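Local coordinates for protein histidine acid phosphatase (Hafnia alvei, PDB 4ARU) that is a histidine acid phosphatase of branch 2 of the histidine phosphatase superfamily, combining a mixed beta sheet flanked by helices with a largely helical part, at residues A166-V171 with N247-L252; T156-Y161 with G212-A217; D83-W88 with A101-L106. All blocks are in the same frame, centred on the assembly; numbering follows the deposited sequence.

Contact 1. Residues A166-V171 with N247-L252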
loop_
_atom_site.group_PDB
_atom_site.type_symbol
_atom_site.label_atom_id
_atom_site.label_comp_id
_atom_site.label_asym_id
_atom_site.label_seq_id
_atom_site.Cartn_x
_atom_site.Cartn_y
_atom_site.Cartn_z
ATOM N N ALA A 166 -24.533 -0.175 -7.216
ATOM C CA ALA A 166 -25.744 -0.990 -7.076
ATOM C C ALA A 166 -25.434 -2.330 -6.422
ATOM O O ALA A 166 -26.183 -2.793 -5.589
ATOM C CB ALA A 166 -26.425 -1.199 -8.412
ATOM N N LEU A 167 -24.281 -2.900 -6.773
ATOM C CA LEU A 167 -23.870 -4.151 -6.121
ATOM C C LEU A 167 -23.592 -3.929 -4.642
ATOM O O LEU A 167 -24.007 -4.712 -3.800
ATOM C CB LEU A 167 -22.645 -4.749 -6.796
ATOM C CG LEU A 167 -22.034 -6.003 -6.168
ATOM C CD1 LEU A 167 -23.025 -7.144 -6.190
ATOM C CD2 LEU A 167 -20.759 -6.362 -6.902
ATOM N N MET A 168 -22.912 -2.846 -4.324
ATOM C CA MET A 168 -22.638 -2.540 -2.907
ATOM C C MET A 168 -23.985 -2.427 -2.164
ATOM O O MET A 168 -24.147 -2.939 -1.052
ATOM C CB MET A 168 -21.841 -1.247 -2.742
ATOM C CG MET A 168 -21.543 -0.878 -1.295
ATOM S SD MET A 168 -20.683 -2.144 -0.303
ATOM C CE MET A 168 -19.015 -1.967 -0.849
ATOM N N SER A 169 -24.919 -1.691 -2.736
ATOM C CA SER A 169 -26.261 -1.586 -2.138
ATOM C C SER A 169 -26.902 -2.925 -1.831
ATOM O O SER A 169 -27.399 -3.132 -0.732
ATOM C CB SER A 169 -27.154 -0.725 -3.041
ATOM O OG SER A 169 -28.439 -0.533 -2.479
ATOM N N SER A 170 -26.801 -3.863 -2.782
ATOM C CA SER A 170 -27.415 -5.166 -2.618
ATOM C C SER A 170 -26.688 -5.993 -1.548
ATOM O O SER A 170 -27.348 -6.671 -0.770
ATOM C CB SER A 170 -27.512 -5.899 -3.981
ATOM O OG SER A 170 -26.256 -6.305 -4.465
ATOM N N VAL A 171 -25.368 -5.922 -1.510
ATOM C CA VAL A 171 -24.574 -6.638 -0.499
ATOM C C VAL A 171 -24.912 -6.140 0.915
ATOM O O VAL A 171 -25.032 -6.942 1.846
ATOM C CB VAL A 171 -23.068 -6.457 -0.790
ATOM C CG1 VAL A 171 -22.203 -6.864 0.402
ATOM C CG2 VAL A 171 -22.687 -7.203 -2.062
ATOM N N ASN A 247 -14.410 -8.190 -7.798
ATOM C CA ASN A 247 -13.751 -7.185 -8.633
ATOM C C ASN A 247 -14.559 -5.934 -8.725
ATOM O O ASN A 247 -13.984 -4.849 -8.701
ATOM C CB ASN A 247 -13.451 -7.732 -10.042
ATOM C CG ASN A 247 -12.401 -8.843 -10.050
ATOM O OD1 ASN A 247 -11.644 -9.002 -9.099
ATOM N ND2 ASN A 247 -12.386 -9.618 -11.093
ATOM N N SER A 248 -15.868 -6.059 -8.827
ATOM C CA SER A 248 -16.735 -4.905 -8.982
ATOM C C SER A 248 -16.719 -4.066 -7.711
ATOM O O SER A 248 -16.637 -2.839 -7.766
ATOM C CB SER A 248 -18.161 -5.386 -9.307
ATOM O OG SER A 248 -19.054 -4.268 -9.340
ATOM N N LEU A 249 -16.746 -4.685 -6.541
ATOM C CA LEU A 249 -16.697 -3.905 -5.303
ATOM C C LEU A 249 -15.340 -3.225 -5.099
ATOM O O LEU A 249 -15.235 -2.037 -4.724
ATOM C CB LEU A 249 -16.984 -4.806 -4.116
ATOM C CG LEU A 249 -18.365 -5.442 -4.072
ATOM C CD1 LEU A 249 -18.478 -6.546 -2.990
ATOM C CD2 LEU A 249 -19.447 -4.361 -3.911
ATOM N N LEU A 250 -14.260 -3.948 -5.373
ATOM C CA LEU A 250 -12.929 -3.360 -5.149
ATOM C C LEU A 250 -12.596 -2.316 -6.207
ATOM O O LEU A 250 -11.759 -1.476 -5.947
ATOM C CB LEU A 250 -11.850 -4.469 -5.061
ATOM C CG LEU A 250 -11.555 -4.990 -3.624
ATOM C CD1 LEU A 250 -11.029 -3.931 -2.632
ATOM C CD2 LEU A 250 -12.770 -5.700 -3.069
ATOM N N LYS A 251 -13.302 -2.314 -7.331
ATOM C CA LYS A 251 -13.157 -1.248 -8.329
ATOM C C LYS A 251 -13.384 0.112 -7.674
ATOM O O LYS A 251 -12.669 1.091 -7.923
ATOM C CB LYS A 251 -14.155 -1.465 -9.462
ATOM C CG LYS A 251 -14.057 -0.402 -10.532
ATOM C CD LYS A 251 -14.762 -0.766 -11.832
ATOM C CE LYS A 251 -16.159 -1.214 -11.610
ATOM N NZ LYS A 251 -16.825 -1.340 -12.938
ATOM N N LEU A 252 -14.324 0.181 -6.756
ATOM C CA LEU A 252 -14.623 1.429 -6.063
ATOM C C LEU A 252 -13.479 1.836 -5.159
ATOM O O LEU A 252 -13.129 3.005 -5.058
ATOM C CB LEU A 252 -15.904 1.284 -5.231
ATOM C CG LEU A 252 -17.170 1.029 -6.062
ATOM C CD1 LEU A 252 -18.277 0.376 -5.227
ATOM C CD2 LEU A 252 -17.679 2.323 -6.654
#
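Leu-167, Met-168 and Leu-249 form the centre of a buried, chiefly apolar helix-helix contact in the largely helical part of the chain, where helix 162-172 crosses helix 243-262. The short segments run 9.7 Å apart at the closest point of their axes, with a signed crossing angle of -111°. Leu-249 has the largest share of the contact. Its CG lies anti to the carbonyl carbon (chi1 -63°), and from there the branch CD2 extends to the opposite helix, meeting Leu-167 CG at 3.8 Å and, at the same separation, the backbone N of Met-168. The Met-168 chain, bent at chi2 and chi3, brings its terminal methyl CE to 3.9 Å from Leu-249 CD2. Both Leu-167 and Met-168 cross the Leu-249 side chain at about a right angle. This packing belongs to the helical portion that accompanies the alpha/beta core in branch 2 histidine phosphatases, and helix 213-229 adds Leu-220 and Phe-224 against Met-168. The other branch of Leu-249, CD1, touches Val-171 CG2 more loosely, at 4.4 Å. Nearer the start of segment 247-252, Leu-167 CD2 rests 3.6 Å from Ser-248 OG, a packing contact; this buried hydroxyl is satisfied by a hydrogen bond to Ser-164 OG, one turn before Leu-167 on helix 162-172.

Contact 2. Residues T156-Y161 with G212-A217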
loop_
_atom_site.group_PDB
_atom_site.type_symbol
_atom_site.label_atom_id
_atom_site.label_comp_id
_atom_site.label_asym_id
_atom_site.label_seq_id
_atom_site.Cartn_x
_atom_site.Cartn_y
_atom_site.Cartn_z
ATOM N N THR A 156 -19.880 14.471 -10.029
ATOM C CA THR A 156 -20.520 13.530 -10.960
ATOM C C THR A 156 -19.943 12.119 -10.900
ATOM O O THR A 156 -20.319 11.247 -11.671
ATOM C CB THR A 156 -20.473 14.054 -12.433
ATOM O OG1 THR A 156 -19.139 13.973 -12.967
ATOM C CG2 THR A 156 -20.987 15.461 -12.556
ATOM N N LEU A 157 -19.021 11.881 -9.976
ATOM C CA LEU A 157 -18.267 10.615 -9.970
ATOM C C LEU A 157 -19.143 9.376 -9.833
ATOM O O LEU A 157 -18.811 8.330 -10.399
ATOM C CB LEU A 157 -17.248 10.627 -8.839
ATOM C CG LEU A 157 -16.210 9.509 -8.857
ATOM C CD1 LEU A 157 -15.259 9.653 -10.024
ATOM C CD2 LEU A 157 -15.445 9.439 -7.558
ATOM N N ASN A 158 -20.243 9.439 -9.081
ATOM C CA ASN A 158 -21.031 8.228 -8.892
ATOM C C ASN A 158 -21.538 7.692 -10.239
ATOM O O ASN A 158 -21.807 6.494 -10.361
ATOM C CB ASN A 158 -22.281 8.448 -8.027
ATOM C CG ASN A 158 -21.960 8.755 -6.569
ATOM O OD1 ASN A 158 -20.792 8.814 -6.171
ATOM N ND2 ASN A 158 -23.031 8.891 -5.776
ATOM N N GLN A 159 -21.748 8.574 -11.200
ATOM C CA GLN A 159 -22.278 8.159 -12.496
ATOM C C GLN A 159 -21.348 7.234 -13.274
ATOM O O GLN A 159 -21.821 6.573 -14.222
ATOM C CB GLN A 159 -22.688 9.374 -13.312
ATOM C CG GLN A 159 -23.826 10.191 -12.692
ATOM C CD GLN A 159 -24.943 9.351 -12.042
ATOM O OE1 GLN A 159 -25.191 9.443 -10.815
ATOM N NE2 GLN A 159 -25.584 8.495 -12.829
ATOM N N ARG A 160 -20.080 7.224 -12.903
ATOM C CA ARG A 160 -19.072 6.376 -13.518
ATOM C C ARG A 160 -19.169 4.946 -12.996
ATOM O O ARG A 160 -18.640 4.008 -13.607
ATOM C CB ARG A 160 -17.665 6.941 -13.253
ATOM C CG ARG A 160 -16.508 6.119 -13.780
ATOM C CD ARG A 160 -15.227 6.880 -13.640
ATOM N NE ARG A 160 -15.188 8.038 -14.521
ATOM C CZ ARG A 160 -14.255 8.978 -14.477
ATOM N NH1 ARG A 160 -13.306 8.944 -13.513
ATOM N NH2 ARG A 160 -14.296 9.962 -15.392
ATOM N N TYR A 161 -19.798 4.766 -11.848
ATOM C CA TYR A 161 -19.762 3.496 -11.118
ATOM C C TYR A 161 -21.136 2.974 -10.744
ATOM O O TYR A 161 -21.314 2.378 -9.670
ATOM C CB TYR A 161 -18.883 3.641 -9.862
ATOM C CG TYR A 161 -17.477 3.993 -10.184
ATOM C CD1 TYR A 161 -16.626 3.083 -10.766
ATOM C CD2 TYR A 161 -17.012 5.264 -9.951
ATOM C CE1 TYR A 161 -15.308 3.429 -11.082
ATOM C CE2 TYR A 161 -15.721 5.641 -10.280
ATOM C CZ TYR A 161 -14.868 4.721 -10.847
ATOM O OH TYR A 161 -13.585 5.049 -11.249
ATOM N N GLY A 212 -19.255 10.683 0.136
ATOM C CA GLY A 212 -20.290 10.109 -0.713
ATOM C C GLY A 212 -20.147 8.632 -0.984
ATOM O O GLY A 212 -19.330 7.934 -0.383
ATOM N N ALA A 213 -20.959 8.149 -1.912
ATOM C CA ALA A 213 -21.131 6.738 -2.115
ATOM C C ALA A 213 -19.840 6.011 -2.497
ATOM O O ALA A 213 -19.598 4.867 -2.091
ATOM C CB ALA A 213 -22.195 6.531 -3.155
ATOM N N VAL A 214 -19.043 6.625 -3.380
ATOM C CA VAL A 214 -17.817 5.968 -3.840
ATOM C C VAL A 214 -16.843 5.883 -2.673
ATOM O O VAL A 214 -16.238 4.847 -2.414
ATOM C CB VAL A 214 -17.185 6.664 -5.085
ATOM C CG1 VAL A 214 -15.837 6.049 -5.394
ATOM C CG2 VAL A 214 -18.122 6.596 -6.274
ATOM N N GLY A 215 -16.645 6.996 -1.969
ATOM C CA GLY A 215 -15.759 6.992 -0.783
ATOM C C GLY A 215 -16.194 6.004 0.280
ATOM O O GLY A 215 -15.372 5.276 0.818
ATOM N N LEU A 216 -17.483 5.980 0.584
ATOM C CA LEU A 216 -17.983 5.056 1.596
ATOM C C LEU A 216 -17.877 3.615 1.128
ATOM O O LEU A 216 -17.363 2.747 1.838
ATOM C CB LEU A 216 -19.409 5.420 1.950
ATOM C CG LEU A 216 -20.106 4.468 2.947
ATOM C CD1 LEU A 216 -19.403 4.405 4.274
ATOM C CD2 LEU A 216 -21.547 4.882 3.106
ATOM N N ALA A 217 -18.296 3.351 -0.095
ATOM C CA ALA A 217 -18.187 2.009 -0.649
ATOM C C ALA A 217 -16.761 1.528 -0.709
ATOM O O ALA A 217 -16.491 0.336 -0.485
ATOM C CB ALA A 217 -18.826 1.916 -2.013
#
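The ring of Tyr-161, which meets Val-214 across the contact, carries Arg-160 CG over one face, 3.6 Å above the plane and offset toward the rim. Its atom CD2 approaches Val-214 CG2 at 4.1 Å, the two side chains crossing at about a right angle. The second flat group is the carboxamide of Asn-158, a side chain that slides past Val-214 in the opposite direction. Its two ends touch different residues: OD1 lies 3.5 Å from Val-214 CG2, while ND2 lies 3.6 Å from Ala-213 CB. Both are packing contacts against methyl groups; the polar atoms of the buried amide have other partners, OD1 accepting from Ser-197 OG and ND2 donating to Met-195 O. Bonds at both ends fix the rotation of the amide, holding its flat group against the first turn of helix 213-229. Leu-157 adds an apolar contact, with CD2 at 4.0 Å from Val-214 CG1. Val-214 thus receives three side chains from residues 156-161, two of them on CG2. Gly-212 holds the N-cap position with phi 103° and psi -170°, a combination at which a CB would collide with the carbonyl O of the preceding residue. The contact is a junction of two helix starts, Gly-212 before helix 213-229 and Tyr-161 before helix 162-172, in the helical part of a branch 2 histidine phosphatase.

Contact 3. Residues D83-W88 with A101-L106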
loop_
_atom_site.group_PDB
_atom_site.type_symbol
_atom_site.label_atom_id
_atom_site.label_comp_id
_atom_site.label_asym_id
_atom_site.label_seq_id
_atom_site.Cartn_x
_atom_site.Cartn_y
_atom_site.Cartn_z
ATOM N N ASP A 83 23.603 -6.337 10.254
ATOM C CA ASP A 83 23.812 -5.194 9.350
ATOM C C ASP A 83 23.070 -5.350 8.006
ATOM O O ASP A 83 22.725 -4.395 7.378
ATOM C CB ASP A 83 25.309 -5.077 9.022
ATOM C CG ASP A 83 26.153 -4.423 10.137
ATOM O OD1 ASP A 83 25.626 -3.743 11.010
ATOM O OD2 ASP A 83 27.375 -4.597 10.121
ATOM N N ALA A 84 22.803 -6.576 7.621
ATOM C CA ALA A 84 22.200 -6.850 6.303
ATOM C C ALA A 84 20.747 -6.475 6.196
ATOM O O ALA A 84 20.299 -6.168 5.121
ATOM C CB ALA A 84 22.355 -8.324 5.945
ATOM N N VAL A 85 20.015 -6.528 7.299
ATOM C CA VAL A 85 18.577 -6.368 7.303
ATOM C C VAL A 85 18.147 -5.253 8.252
ATOM O O VAL A 85 18.614 -5.191 9.377
ATOM C CB VAL A 85 17.879 -7.660 7.737
ATOM C CG1 VAL A 85 16.368 -7.507 7.673
ATOM C CG2 VAL A 85 18.350 -8.833 6.873
ATOM N N TYR A 86 17.307 -4.355 7.772
ATOM C CA TYR A 86 16.836 -3.228 8.533
ATOM C C TYR A 86 15.388 -2.988 8.267
ATOM O O TYR A 86 14.968 -2.939 7.134
ATOM C CB TYR A 86 17.648 -1.985 8.205
ATOM C CG TYR A 86 17.353 -0.737 9.030
ATOM C CD1 TYR A 86 16.295 0.066 8.765
ATOM C CD2 TYR A 86 18.240 -0.320 9.980
ATOM C CE1 TYR A 86 16.054 1.231 9.509
ATOM C CE2 TYR A 86 18.015 0.815 10.746
ATOM C CZ TYR A 86 16.912 1.597 10.492
ATOM O OH TYR A 86 16.696 2.772 11.196
ATOM N N VAL A 87 14.605 -2.804 9.338
ATOM C CA VAL A 87 13.205 -2.464 9.272
ATOM C C VAL A 87 12.955 -1.079 9.837
ATOM O O VAL A 87 13.319 -0.816 10.948
ATOM C CB VAL A 87 12.288 -3.488 10.031
ATOM C CG1 VAL A 87 10.864 -2.999 10.001
ATOM C CG2 VAL A 87 12.420 -4.883 9.458
ATOM N N TRP A 88 12.286 -0.241 9.058
ATOM C CA TRP A 88 11.711 1.021 9.534
ATOM C C TRP A 88 10.198 0.912 9.462
ATOM O O TRP A 88 9.658 0.790 8.377
ATOM C CB TRP A 88 12.200 2.241 8.756
ATOM C CG TRP A 88 11.753 3.511 9.400
ATOM C CD1 TRP A 88 10.639 4.272 9.089
ATOM C CD2 TRP A 88 12.293 4.099 10.573
ATOM N NE1 TRP A 88 10.502 5.299 9.964
ATOM C CE2 TRP A 88 11.501 5.243 10.876
ATOM C CE3 TRP A 88 13.411 3.834 11.364
ATOM C CZ2 TRP A 88 11.784 6.093 11.946
ATOM C CZ3 TRP A 88 13.697 4.694 12.404
ATOM C CH2 TRP A 88 12.862 5.778 12.726
ATOM N N ALA A 101 6.788 -9.217 12.334
ATOM C CA ALA A 101 6.360 -10.436 11.694
ATOM C C ALA A 101 7.188 -10.719 10.439
ATOM O O ALA A 101 7.496 -11.882 10.137
ATOM C CB ALA A 101 4.879 -10.374 11.363
ATOM N N PHE A 102 7.572 -9.666 9.731
ATOM C CA PHE A 102 8.487 -9.813 8.595
ATOM C C PHE A 102 9.807 -10.399 9.022
ATOM O O PHE A 102 10.277 -11.387 8.434
ATOM C CB PHE A 102 8.695 -8.450 7.899
ATOM C CG PHE A 102 9.885 -8.417 6.976
ATOM C CD1 PHE A 102 9.861 -8.958 5.704
ATOM C CD2 PHE A 102 11.069 -7.834 7.398
ATOM C CE1 PHE A 102 10.971 -8.937 4.877
ATOM C CE2 PHE A 102 12.185 -7.816 6.592
ATOM C CZ PHE A 102 12.136 -8.316 5.316
ATOM N N LEU A 103 10.383 -9.881 10.118
ATOM C CA LEU A 103 11.651 -10.424 10.627
ATOM C C LEU A 103 11.474 -11.882 11.064
ATOM O O LEU A 103 12.360 -12.707 10.824
ATOM C CB LEU A 103 12.168 -9.577 11.801
ATOM C CG LEU A 103 12.591 -8.163 11.423
ATOM C CD1 LEU A 103 12.875 -7.426 12.724
ATOM C CD2 LEU A 103 13.796 -8.185 10.513
ATOM N N ALA A 104 10.337 -12.230 11.685
ATOM C CA ALA A 104 10.119 -13.604 12.159
ATOM C C ALA A 104 10.025 -14.589 10.985
ATOM O O ALA A 104 10.443 -15.734 11.150
ATOM C CB ALA A 104 8.861 -13.671 12.971
ATOM N N GLY A 105 9.511 -14.151 9.823
ATOM C CA GLY A 105 9.443 -15.006 8.646
ATOM C C GLY A 105 10.742 -15.034 7.864
ATOM O O GLY A 105 11.169 -16.062 7.382
ATOM N N LEU A 106 11.367 -13.879 7.745
ATOM C CA LEU A 106 12.642 -13.756 7.030
ATOM C C LEU A 106 13.756 -14.484 7.700
ATOM O O LEU A 106 14.620 -15.099 7.024
ATOM C CB LEU A 106 13.023 -12.287 6.873
ATOM C CG LEU A 106 14.234 -12.037 5.952
ATOM C CD1 LEU A 106 13.774 -11.928 4.534
ATOM C CD2 LEU A 106 15.024 -10.796 6.371
#
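The carbonyl O of Phe-102, a residue that packs on Val-85 and Val-87, accepts two backbone bonds, one from Leu-106 N at 2.8 Å and a weak one from Gly-105 N at 3.2 Å. The stronger bond closes the helical turn that carries Phe-102, Leu-103 and Leu-106, the three side chains that meet the strand. Across the contact everything is apolar. Val-85 CG1 touches two leucine branches: Leu-106 CD2 reaches it tip to tip at 3.8 Å, and Leu-103 CD2 slides past in the opposite direction at 3.9 Å. Here strand 85-89 and helix 93-106 are the first two elements of a beta-alpha-beta unit whose second strand, 115-116, pairs parallel with the first. The helix packs over one side of the sheet and runs back nearly antiparallel to the strand, at 160° with the short axes 10.0 Å apart. Further along the strand, Val-87 CG2 touches Leu-103 CD2 at 3.7 Å, again tip to tip. With chi1 of -67°, Leu-103 CG lies anti to the carbonyl carbon, and its CD2 touches both valines. The same CG2 of Val-87 is 3.8 Å from Phe-102 CD2, approaching the ring obliquely; the ring also stacks with Phe-302 of the neighbouring strand 300-305. Between the valines, Tyr-86 points away from the helix, stacks with His-115 and bonds through OH to Pro-292 O. Helix 51-70 also contributes, with Tyr-64 against the side chain of Leu-106 and Arg-65 NH1 hydrogen-bonded to Leu-106 O.

How the contacts relate
Contacts 1 and 2 share one packed core: their centres are 11 Å apart, and their segments interleave along the chain. Leu-252 of contact 1 bridges them, with CD1 3.6 Å from Ala-217 CB and CD2 3.7 Å from Tyr-161 CB. Thus helices 162-172, 213-229 and 243-262 come together at the two contacts. The side chain of Met-168 in contact 1 is about 12 Å from a bound sodium ion. Contact 3 closes earlier in the chain and lies across the chain's centre, in the sheet-containing part; its centre is about 37 Å from that of contact 1 and about 39 Å from that of contact 2, with nearest atoms about 22 Å and about 27 Å away, respectively.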